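Local structure of arginase (4RHJ) at residues 144-155 / 180-190; 243-252 / 260-269. The protein is an arginase-like protein of unknown function, with the arginase-deacetylase fold but evolved without the binuclear manganese cluster that serves catalysis in true arginases. All coordinates share one frame; numbering follows the deposited sequence.

Interaction 1. Residues 144-155 / 180-190; sequences GSATLSMVEAYK and PLRVLLDKGLL
Leu184 meets Val151, Leu148 and Thr147 with its two methyls, and this apolar cluster is the middle of the contact. Val151 CG1 faces both methyls, 3.4 Å from Leu184 CD1 and equally near CD2, tighter than ordinary carbon contact; a chi1 of 58° sets this methyl between the backbone N and the carbonyl carbon and aims it at the leucine, while CG2 turns toward Leu190. Val151 and Leu184 run alongside one another, pointing opposite ways. Leu148 CD1 touches both Leu184 CD2 and Val183 CG1, 3.6 Å from each, and Leu148 CB lies against Pro180 CB. The proline ring also packs on the Gly144 carbonyl, with Pro180 CG 3.3 Å from Gly144 O.

At the other end Leu189 spreads its methyls over two aliphatic stems: CD1 touches Glu152 CG and CD2 reaches Lys155 CG, both at 3.6 Å. The Glu152 chain runs out extended, and its OE2 touches Lys187 CD, 3.1 Å away, with the lysine stem lying athwart it; Lys187 NZ is farther from OE2 at 4.2 Å, beyond a salt bridge, where attraction is probably modest. Glu152 OE1 is hydrogen-bonded to Tyr120. A Schellman motif at Gly188, with positive phi, ends helix 180-186 and turns the chain so that Leu189 faces helix 148-155. Thr147 presents CG2 to Leu181 and Leu184, and its OG1 is held by Ser242.

The axes of helices 148-155 and 180-186 come within 10.1 Å at 26°, nearly parallel, as befits successive helices of an alpha/beta fold with a parallel sheet. Strand 163-168 links them in the chain and also backs the contact, with Ile163 against Val151, His167 against Leu181 and Ile165 against Leu190; helix 116-131 flanks helix 148-157 through Ser149 and Ala153.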
loop_
_atom_site.group_PDB
_atom_site.type_symbol
_atom_site.label_atom_id
_atom_site.label_comp_id
_atom_site.label_asym_id
_atom_site.label_seq_id
_atom_site.Cartn_x
_atom_site.Cartn_y
_atom_site.Cartn_z
ATOM N N GLY A 144 10.533 -11.620 -18.324
ATOM C CA GLY A 144 10.595 -10.486 -19.223
ATOM C C GLY A 144 11.266 -10.791 -20.539
ATOM O O GLY A 144 11.284 -9.947 -21.420
ATOM N N SER A 145 11.803 -12.005 -20.663
ATOM C CA SER A 145 12.396 -12.486 -21.915
ATOM C C SER A 145 11.397 -12.558 -23.056
ATOM O O SER A 145 11.758 -12.414 -24.228
ATOM C CB SER A 145 13.007 -13.863 -21.704
ATOM O OG SER A 145 12.141 -14.682 -20.944
ATOM N N ALA A 146 10.137 -12.790 -22.702
ATOM C CA ALA A 146 9.045 -12.805 -23.671
ATOM C C ALA A 146 8.682 -11.408 -24.152
ATOM O O ALA A 146 7.565 -11.180 -24.606
ATOM C CB ALA A 146 7.823 -13.472 -23.080
ATOM N N THR A 147 9.604 -10.461 -24.020
ATOM C CA THR A 147 9.436 -9.175 -24.678
ATOM C C THR A 147 10.209 -9.250 -25.975
ATOM O O THR A 147 9.667 -8.989 -27.041
ATOM C CB THR A 147 9.906 -8.009 -23.801
ATOM O OG1 THR A 147 8.911 -7.764 -22.797
ATOM C CG2 THR A 147 10.111 -6.731 -24.641
ATOM N N LEU A 148 11.456 -9.682 -25.866
ATOM C CA LEU A 148 12.342 -9.886 -27.003
ATOM C C LEU A 148 11.716 -10.726 -28.127
ATOM O O LEU A 148 11.663 -10.291 -29.267
ATOM C CB LEU A 148 13.640 -10.535 -26.503
ATOM C CG LEU A 148 14.701 -11.009 -27.491
ATOM C CD1 LEU A 148 15.079 -9.904 -28.470
ATOM C CD2 LEU A 148 15.913 -11.493 -26.719
ATOM N N SER A 149 11.226 -11.918 -27.793
ATOM C CA SER A 149 10.714 -12.868 -28.789
ATOM C C SER A 149 9.476 -12.377 -29.526
ATOM O O SER A 149 9.364 -12.539 -30.738
ATOM C CB SER A 149 10.384 -14.205 -28.125
ATOM O OG SER A 149 11.214 -14.442 -27.003
ATOM N N MET A 150 8.546 -11.788 -28.776
ATOM C CA MET A 150 7.234 -11.382 -29.292
ATOM C C MET A 150 7.306 -10.186 -30.241
ATOM O O MET A 150 6.629 -10.150 -31.280
ATOM C CB MET A 150 6.290 -11.055 -28.128
ATOM C CG MET A 150 5.951 -12.246 -27.216
ATOM S SD MET A 150 4.945 -11.748 -25.798
ATOM C CE MET A 150 3.405 -11.309 -26.594
ATOM N N VAL A 151 8.121 -9.208 -29.881
ATOM C CA VAL A 151 8.372 -8.084 -30.767
ATOM C C VAL A 151 9.225 -8.513 -31.973
ATOM O O VAL A 151 9.137 -7.910 -33.039
ATOM C CB VAL A 151 9.051 -6.917 -30.012
ATOM C CG1 VAL A 151 10.307 -7.378 -29.412
ATOM C CG2 VAL A 151 9.323 -5.733 -30.940
ATOM N N GLU A 152 10.028 -9.570 -31.836
ATOM C CA GLU A 152 10.824 -10.031 -32.981
ATOM C C GLU A 152 10.023 -10.860 -33.986
ATOM O O GLU A 152 10.339 -10.861 -35.176
ATOM C CB GLU A 152 12.043 -10.811 -32.509
ATOM C CG GLU A 152 13.187 -9.893 -32.130
ATOM C CD GLU A 152 14.498 -10.600 -32.064
ATOM O OE1 GLU A 152 14.515 -11.748 -31.580
ATOM O OE2 GLU A 152 15.506 -10.008 -32.492
ATOM N N ALA A 153 8.987 -11.544 -33.505
ATOM C CA ALA A 153 8.003 -12.199 -34.364
ATOM C C ALA A 153 7.186 -11.189 -35.161
ATOM O O ALA A 153 6.683 -11.491 -36.243
ATOM C CB ALA A 153 7.099 -13.034 -33.551
ATOM N N TYR A 154 7.049 -9.991 -34.602
ATOM C CA TYR A 154 6.256 -8.925 -35.214
ATOM C C TYR A 154 7.019 -8.266 -36.344
ATOM O O TYR A 154 6.474 -8.014 -37.421
ATOM C CB TYR A 154 5.866 -7.868 -34.170
ATOM C CG TYR A 154 4.796 -6.921 -34.645
ATOM C CD1 TYR A 154 5.099 -5.863 -35.487
ATOM C CD2 TYR A 154 3.479 -7.094 -34.259
ATOM C CE1 TYR A 154 4.123 -5.010 -35.928
ATOM C CE2 TYR A 154 2.491 -6.241 -34.697
ATOM C CZ TYR A 154 2.817 -5.205 -35.530
ATOM O OH TYR A 154 1.832 -4.358 -35.966
ATOM N N LYS A 155 8.287 -7.979 -36.075
ATOM C CA LYS A 155 9.156 -7.329 -37.039
ATOM C C LYS A 155 9.540 -8.284 -38.168
ATOM O O LYS A 155 9.882 -7.861 -39.265
ATOM C CB LYS A 155 10.406 -6.799 -36.340
ATOM C CG LYS A 155 11.095 -5.665 -37.076
ATOM C CD LYS A 155 10.200 -4.443 -37.175
ATOM C CE LYS A 155 10.982 -3.252 -37.674
ATOM N NZ LYS A 155 10.131 -2.050 -37.736
ATOM N N PRO A 180 16.312 -7.940 -22.488
ATOM C CA PRO A 180 15.502 -7.993 -23.708
ATOM C C PRO A 180 15.230 -6.654 -24.399
ATOM O O PRO A 180 14.880 -6.668 -25.567
ATOM C CB PRO A 180 14.190 -8.609 -23.212
ATOM C CG PRO A 180 14.132 -8.245 -21.811
ATOM C CD PRO A 180 15.526 -8.291 -21.297
ATOM N N LEU A 181 15.372 -5.530 -23.713
ATOM C CA LEU A 181 15.147 -4.237 -24.357
ATOM C C LEU A 181 16.455 -3.719 -24.971
ATOM O O LEU A 181 16.471 -3.127 -26.057
ATOM C CB LEU A 181 14.584 -3.237 -23.346
ATOM C CG LEU A 181 13.967 -3.893 -22.113
ATOM C CD1 LEU A 181 13.996 -2.952 -20.926
ATOM C CD2 LEU A 181 12.549 -4.357 -22.415
ATOM N N ARG A 182 17.549 -3.955 -24.253
ATOM C CA ARG A 182 18.893 -3.688 -24.738
ATOM C C ARG A 182 19.174 -4.447 -26.042
ATOM O O ARG A 182 19.856 -3.948 -26.939
ATOM C CB ARG A 182 19.908 -4.073 -23.662
ATOM C CG ARG A 182 21.349 -3.946 -24.076
ATOM C CD ARG A 182 21.678 -2.530 -24.442
ATOM N NE ARG A 182 23.075 -2.400 -24.832
ATOM C CZ ARG A 182 24.063 -2.146 -23.982
ATOM N NH1 ARG A 182 23.806 -1.991 -22.687
ATOM N NH2 ARG A 182 25.306 -2.043 -24.428
ATOM N N VAL A 183 18.641 -5.658 -26.142
ATOM C CA VAL A 183 18.839 -6.465 -27.331
ATOM C C VAL A 183 18.062 -5.881 -28.500
ATOM O O VAL A 183 18.532 -5.881 -29.634
ATOM C CB VAL A 183 18.412 -7.929 -27.109
ATOM C CG1 VAL A 183 18.526 -8.723 -28.399
ATOM C CG2 VAL A 183 19.261 -8.556 -26.024
ATOM N N LEU A 184 16.869 -5.370 -28.228
ATOM C CA LEU A 184 16.032 -4.864 -29.303
ATOM C C LEU A 184 16.566 -3.546 -29.834
ATOM O O LEU A 184 16.662 -3.360 -31.041
ATOM C CB LEU A 184 14.590 -4.711 -28.829
ATOM C CG LEU A 184 13.950 -6.044 -28.445
ATOM C CD1 LEU A 184 12.706 -5.793 -27.635
ATOM C CD2 LEU A 184 13.663 -6.869 -29.679
ATOM N N LEU A 185 16.899 -2.636 -28.924
ATOM C CA LEU A 185 17.490 -1.352 -29.284
ATOM C C LEU A 185 18.663 -1.513 -30.234
ATOM O O LEU A 185 18.707 -0.888 -31.291
ATOM C CB LEU A 185 17.939 -0.605 -28.029
ATOM C CG LEU A 185 16.777 0.005 -27.257
ATOM C CD1 LEU A 185 17.256 0.545 -25.939
ATOM C CD2 LEU A 185 16.132 1.097 -28.085
ATOM N N ASP A 186 19.606 -2.369 -29.855
ATOM C CA ASP A 186 20.815 -2.548 -30.637
ATOM C C ASP A 186 20.541 -3.210 -31.972
ATOM O O ASP A 186 21.352 -3.116 -32.892
ATOM C CB ASP A 186 21.832 -3.360 -29.853
ATOM C CG ASP A 186 22.522 -2.545 -28.792
ATOM O OD1 ASP A 186 22.210 -2.729 -27.602
ATOM O OD2 ASP A 186 23.368 -1.705 -29.152
ATOM N N LYS A 187 19.400 -3.884 -32.076
ATOM C CA LYS A 187 19.003 -4.521 -33.325
ATOM C C LYS A 187 18.249 -3.530 -34.205
ATOM O O LYS A 187 17.844 -3.858 -35.321
ATOM C CB LYS A 187 18.151 -5.765 -33.056
ATOM C CG LYS A 187 18.961 -7.069 -33.089
ATOM C CD LYS A 187 18.087 -8.310 -32.933
ATOM C CE LYS A 187 18.771 -9.556 -33.520
ATOM N NZ LYS A 187 18.778 -9.573 -35.022
ATOM N N GLY A 188 18.082 -2.311 -33.698
ATOM C CA GLY A 188 17.382 -1.263 -34.413
ATOM C C GLY A 188 15.997 -1.687 -34.841
ATOM O O GLY A 188 15.517 -1.302 -35.903
ATOM N N LEU A 189 15.364 -2.508 -34.017
ATOM C CA LEU A 189 13.983 -2.910 -34.231
ATOM C C LEU A 189 13.097 -1.874 -33.562
ATOM O O LEU A 189 11.959 -1.648 -33.949
ATOM C CB LEU A 189 13.725 -4.312 -33.662
ATOM C CG LEU A 189 14.581 -5.464 -34.215
ATOM C CD1 LEU A 189 14.218 -6.771 -33.544
ATOM C CD2 LEU A 189 14.435 -5.601 -35.721
ATOM N N LEU A 190 13.673 -1.219 -32.564
ATOM C CA LEU A 190 12.964 -0.254 -31.747
ATOM C C LEU A 190 13.181 1.164 -32.237
ATOM O O LEU A 190 14.302 1.672 -32.211
ATOM C CB LEU A 190 13.414 -0.379 -30.294
ATOM C CG LEU A 190 12.407 -1.043 -29.367
ATOM C CD1 LEU A 190 11.646 -2.133 -30.102
ATOM C CD2 LEU A 190 13.090 -1.585 -28.123
#

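Interaction 2. Residues 243-252 / 260-269; sequences IDASVLDPAF and VAGGLSTRDL
Leu248 and Leu264 form a single beta bridge, in which Asp249 N donates to Leu264 O over 2.6 Å, while Leu264 N gives a weak but nearly straight bond to Val247 O. The Asp249 carboxylate divides its work. OD2 accepts from Gly263 N on its anti side, where the modelled 2.5 Å is suspiciously short and the exact length doubtful, and from Gly262 N more weakly; OD1 accepts from Ala251 N, closing an Asx turn. Asp249 CG stands anti to its own backbone N (chi1 -160°), which swings the acid toward the two glycines.

Phe252 lays one ring face on the start of helix 266-274: Ser265 CA sits over the centre, 3.6 Å from the centroid, a CH-pi contact, and Thr266 N lies over the same face toward the rim. Ser265 and Asp268 form a capping box at this helix end. The segments join strand 239-244 to helix 266-274 in a beta-alpha-beta unit completed by strand 281-287, and Asp244, a manganese-binding residue though metal-free in this chain, ends the strand. Among the apolar side chains, Leu269 CD2 packs 3.8 Å from both Val247 CG1 and Leu248 CD2, and Val247 CG2 meets Leu264 CD1. Arg199 binds the carbonyls of Ser246, Val247 and Val260, and Gly262 O receives Arg267 of a second subunit.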
loop_
_atom_site.group_PDB
_atom_site.type_symbol
_atom_site.label_atom_id
_atom_site.label_comp_id
_atom_site.label_asym_id
_atom_site.label_seq_id
_atom_site.Cartn_x
_atom_site.Cartn_y
_atom_site.Cartn_z
ATOM N N ILE A 243 5.533 -5.028 -18.987
ATOM C CA ILE A 243 5.137 -4.716 -17.624
ATOM C C ILE A 243 5.853 -5.616 -16.626
ATOM O O ILE A 243 5.561 -6.795 -16.504
ATOM C CB ILE A 243 3.605 -4.853 -17.446
ATOM C CG1 ILE A 243 2.884 -3.684 -18.130
ATOM C CG2 ILE A 243 3.227 -4.952 -15.966
ATOM C CD1 ILE A 243 1.393 -3.872 -18.240
ATOM N N ASP A 244 6.843 -5.057 -15.963
ATOM C CA ASP A 244 7.503 -5.730 -14.871
ATOM C C ASP A 244 6.766 -5.372 -13.600
ATOM O O ASP A 244 6.566 -4.195 -13.293
ATOM C CB ASP A 244 8.959 -5.316 -14.775
ATOM C CG ASP A 244 9.775 -6.224 -13.867
ATOM O OD1 ASP A 244 9.205 -6.874 -12.974
ATOM O OD2 ASP A 244 11.004 -6.277 -14.053
ATOM N N ALA A 245 6.350 -6.406 -12.888
ATOM C CA ALA A 245 5.686 -6.277 -11.609
ATOM C C ALA A 245 6.550 -5.495 -10.619
ATOM O O ALA A 245 6.047 -4.919 -9.643
ATOM C CB ALA A 245 5.348 -7.656 -11.070
ATOM N N SER A 246 7.850 -5.453 -10.888
ATOM C CA SER A 246 8.761 -4.691 -10.044
ATOM C C SER A 246 8.411 -3.181 -10.068
ATOM O O SER A 246 8.779 -2.433 -9.152
ATOM C CB SER A 246 10.202 -4.909 -10.486
ATOM O OG SER A 246 10.472 -4.169 -11.657
ATOM N N VAL A 247 7.691 -2.742 -11.099
ATOM C CA VAL A 247 7.314 -1.330 -11.201
ATOM C C VAL A 247 6.390 -0.897 -10.070
ATOM O O VAL A 247 6.445 0.251 -9.644
ATOM C CB VAL A 247 6.618 -0.984 -12.554
ATOM C CG1 VAL A 247 5.142 -1.382 -12.566
ATOM C CG2 VAL A 247 6.718 0.532 -12.844
ATOM N N LEU A 248 5.539 -1.798 -9.581
ATOM C CA LEU A 248 4.618 -1.448 -8.499
ATOM C C LEU A 248 5.413 -1.242 -7.217
ATOM O O LEU A 248 6.633 -1.298 -7.226
ATOM C CB LEU A 248 3.550 -2.536 -8.316
ATOM C CG LEU A 248 2.562 -2.698 -9.477
ATOM C CD1 LEU A 248 1.640 -3.888 -9.313
ATOM C CD2 LEU A 248 1.748 -1.448 -9.602
ATOM N N ASP A 249 4.736 -0.987 -6.113
ATOM C CA ASP A 249 5.445 -0.909 -4.851
ATOM C C ASP A 249 5.577 -2.346 -4.338
ATOM O O ASP A 249 4.791 -3.211 -4.730
ATOM C CB ASP A 249 4.703 -0.004 -3.858
ATOM C CG ASP A 249 5.594 0.504 -2.742
ATOM O OD1 ASP A 249 5.551 -0.103 -1.652
ATOM O OD2 ASP A 249 6.341 1.491 -2.950
ATOM N N PRO A 250 6.596 -2.618 -3.508
ATOM C CA PRO A 250 6.648 -3.923 -2.841
ATOM C C PRO A 250 5.424 -4.156 -1.935
ATOM O O PRO A 250 5.089 -5.313 -1.649
ATOM C CB PRO A 250 7.947 -3.856 -2.026
ATOM C CG PRO A 250 8.767 -2.790 -2.699
ATOM C CD PRO A 250 7.793 -1.798 -3.234
ATOM N N ALA A 251 4.751 -3.090 -1.521
ATOM C CA ALA A 251 3.515 -3.235 -0.738
ATOM C C ALA A 251 2.376 -3.891 -1.532
ATOM O O ALA A 251 1.581 -4.668 -0.969
ATOM C CB ALA A 251 3.054 -1.889 -0.201
ATOM N N PHE A 252 2.313 -3.582 -2.828
ATOM C CA PHE A 252 1.281 -4.127 -3.728
ATOM C C PHE A 252 1.758 -5.356 -4.471
ATOM O O PHE A 252 0.984 -6.297 -4.667
ATOM C CB PHE A 252 0.827 -3.064 -4.735
ATOM C CG PHE A 252 0.441 -1.770 -4.089
ATOM C CD1 PHE A 252 1.412 -0.863 -3.713
ATOM C CD2 PHE A 252 -0.872 -1.476 -3.827
ATOM C CE1 PHE A 252 1.089 0.328 -3.099
ATOM C CE2 PHE A 252 -1.214 -0.293 -3.218
ATOM C CZ PHE A 252 -0.232 0.612 -2.850
ATOM N N VAL A 260 11.906 -3.151 -5.025
ATOM C CA VAL A 260 12.327 -1.776 -4.919
ATOM C C VAL A 260 11.188 -0.925 -4.374
ATOM O O VAL A 260 10.171 -0.738 -5.034
ATOM C CB VAL A 260 12.770 -1.212 -6.279
ATOM C CG1 VAL A 260 13.513 0.087 -6.079
ATOM C CG2 VAL A 260 13.651 -2.206 -7.009
ATOM N N ALA A 261 11.378 -0.398 -3.170
ATOM C CA ALA A 261 10.387 0.449 -2.510
ATOM C C ALA A 261 10.243 1.835 -3.165
ATOM O O ALA A 261 11.102 2.261 -3.944
ATOM C CB ALA A 261 10.756 0.596 -1.055
ATOM N N GLY A 262 9.147 2.525 -2.846
ATOM C CA GLY A 262 8.861 3.848 -3.379
ATOM C C GLY A 262 8.112 3.782 -4.695
ATOM O O GLY A 262 8.146 4.719 -5.475
ATOM N N GLY A 263 7.405 2.673 -4.914
ATOM C CA GLY A 263 6.821 2.349 -6.207
ATOM C C GLY A 263 5.388 2.773 -6.462
ATOM O O GLY A 263 4.801 3.576 -5.747
ATOM N N LEU A 264 4.835 2.233 -7.537
ATOM C CA LEU A 264 3.453 2.495 -7.922
ATOM C C LEU A 264 2.428 1.708 -7.060
ATOM O O LEU A 264 2.701 0.602 -6.585
ATOM C CB LEU A 264 3.267 2.162 -9.423
ATOM C CG LEU A 264 4.010 3.079 -10.405
ATOM C CD1 LEU A 264 3.835 2.701 -11.867
ATOM C CD2 LEU A 264 3.578 4.501 -10.191
ATOM N N SER A 265 1.259 2.298 -6.841
ATOM C CA SER A 265 0.131 1.547 -6.329
ATOM C C SER A 265 -0.449 0.785 -7.518
ATOM O O SER A 265 -0.083 1.065 -8.670
ATOM C CB SER A 265 -0.903 2.465 -5.651
ATOM O OG SER A 265 -1.519 3.413 -6.511
ATOM N N THR A 266 -1.314 -0.193 -7.276
ATOM C CA THR A 266 -1.909 -0.877 -8.416
ATOM C C THR A 266 -2.692 0.140 -9.258
ATOM O O THR A 266 -2.695 0.057 -10.492
ATOM C CB THR A 266 -2.832 -2.023 -8.009
ATOM O OG1 THR A 266 -2.186 -2.818 -7.013
ATOM C CG2 THR A 266 -3.156 -2.882 -9.225
ATOM N N ARG A 267 -3.306 1.110 -8.583
ATOM C CA ARG A 267 -4.130 2.121 -9.239
ATOM C C ARG A 267 -3.275 3.090 -10.055
ATOM O O ARG A 267 -3.675 3.530 -11.130
ATOM C CB ARG A 267 -4.971 2.877 -8.201
ATOM C CG ARG A 267 -5.912 3.923 -8.791
ATOM C CD ARG A 267 -6.724 3.352 -9.950
ATOM N NE ARG A 267 -7.608 2.297 -9.480
ATOM C CZ ARG A 267 -8.486 1.652 -10.245
ATOM N NH1 ARG A 267 -8.611 1.940 -11.535
ATOM N NH2 ARG A 267 -9.250 0.717 -9.710
ATOM N N ASP A 268 -2.096 3.420 -9.540
ATOM C CA ASP A 268 -1.132 4.265 -10.241
ATOM C C ASP A 268 -0.765 3.695 -11.612
ATOM O O ASP A 268 -0.727 4.408 -12.604
ATOM C CB ASP A 268 0.146 4.446 -9.405
ATOM C CG ASP A 268 -0.102 5.155 -8.077
ATOM O OD1 ASP A 268 -1.160 5.797 -7.925
ATOM O OD2 ASP A 268 0.761 5.059 -7.173
ATOM N N LEU A 269 -0.495 2.400 -11.661
ATOM C CA LEU A 269 -0.155 1.759 -12.914
ATOM C C LEU A 269 -1.354 1.747 -13.851
ATOM O O LEU A 269 -1.233 2.132 -15.001
ATOM C CB LEU A 269 0.351 0.336 -12.659
ATOM C CG LEU A 269 0.840 -0.491 -13.849
ATOM C CD1 LEU A 269 1.798 0.306 -14.740
ATOM C CD2 LEU A 269 1.482 -1.805 -13.358
#

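How the interactions relate
Both contacts belong to the one arginase fold, their centres 24 Å apart and their nearest atoms about 6 Å apart without touching. Interaction 1 is partly buried and joins two neighbouring helices through aliphatic side chains, with charged ends at its margin and no other subunit touching it. Interaction 2 has more of its touching residues buried, yet is more polar: chain that is mostly loop is bound by backbone groups and a carboxylate, and it reaches the interfaces with both other subunits. Strand 163-168 borders both, its Phe168 end serving the second. Asp244, the manganese-binding residue, lies in segment 243-252, and its nearest atoms are about 7 Å from Gly144 of interaction 1.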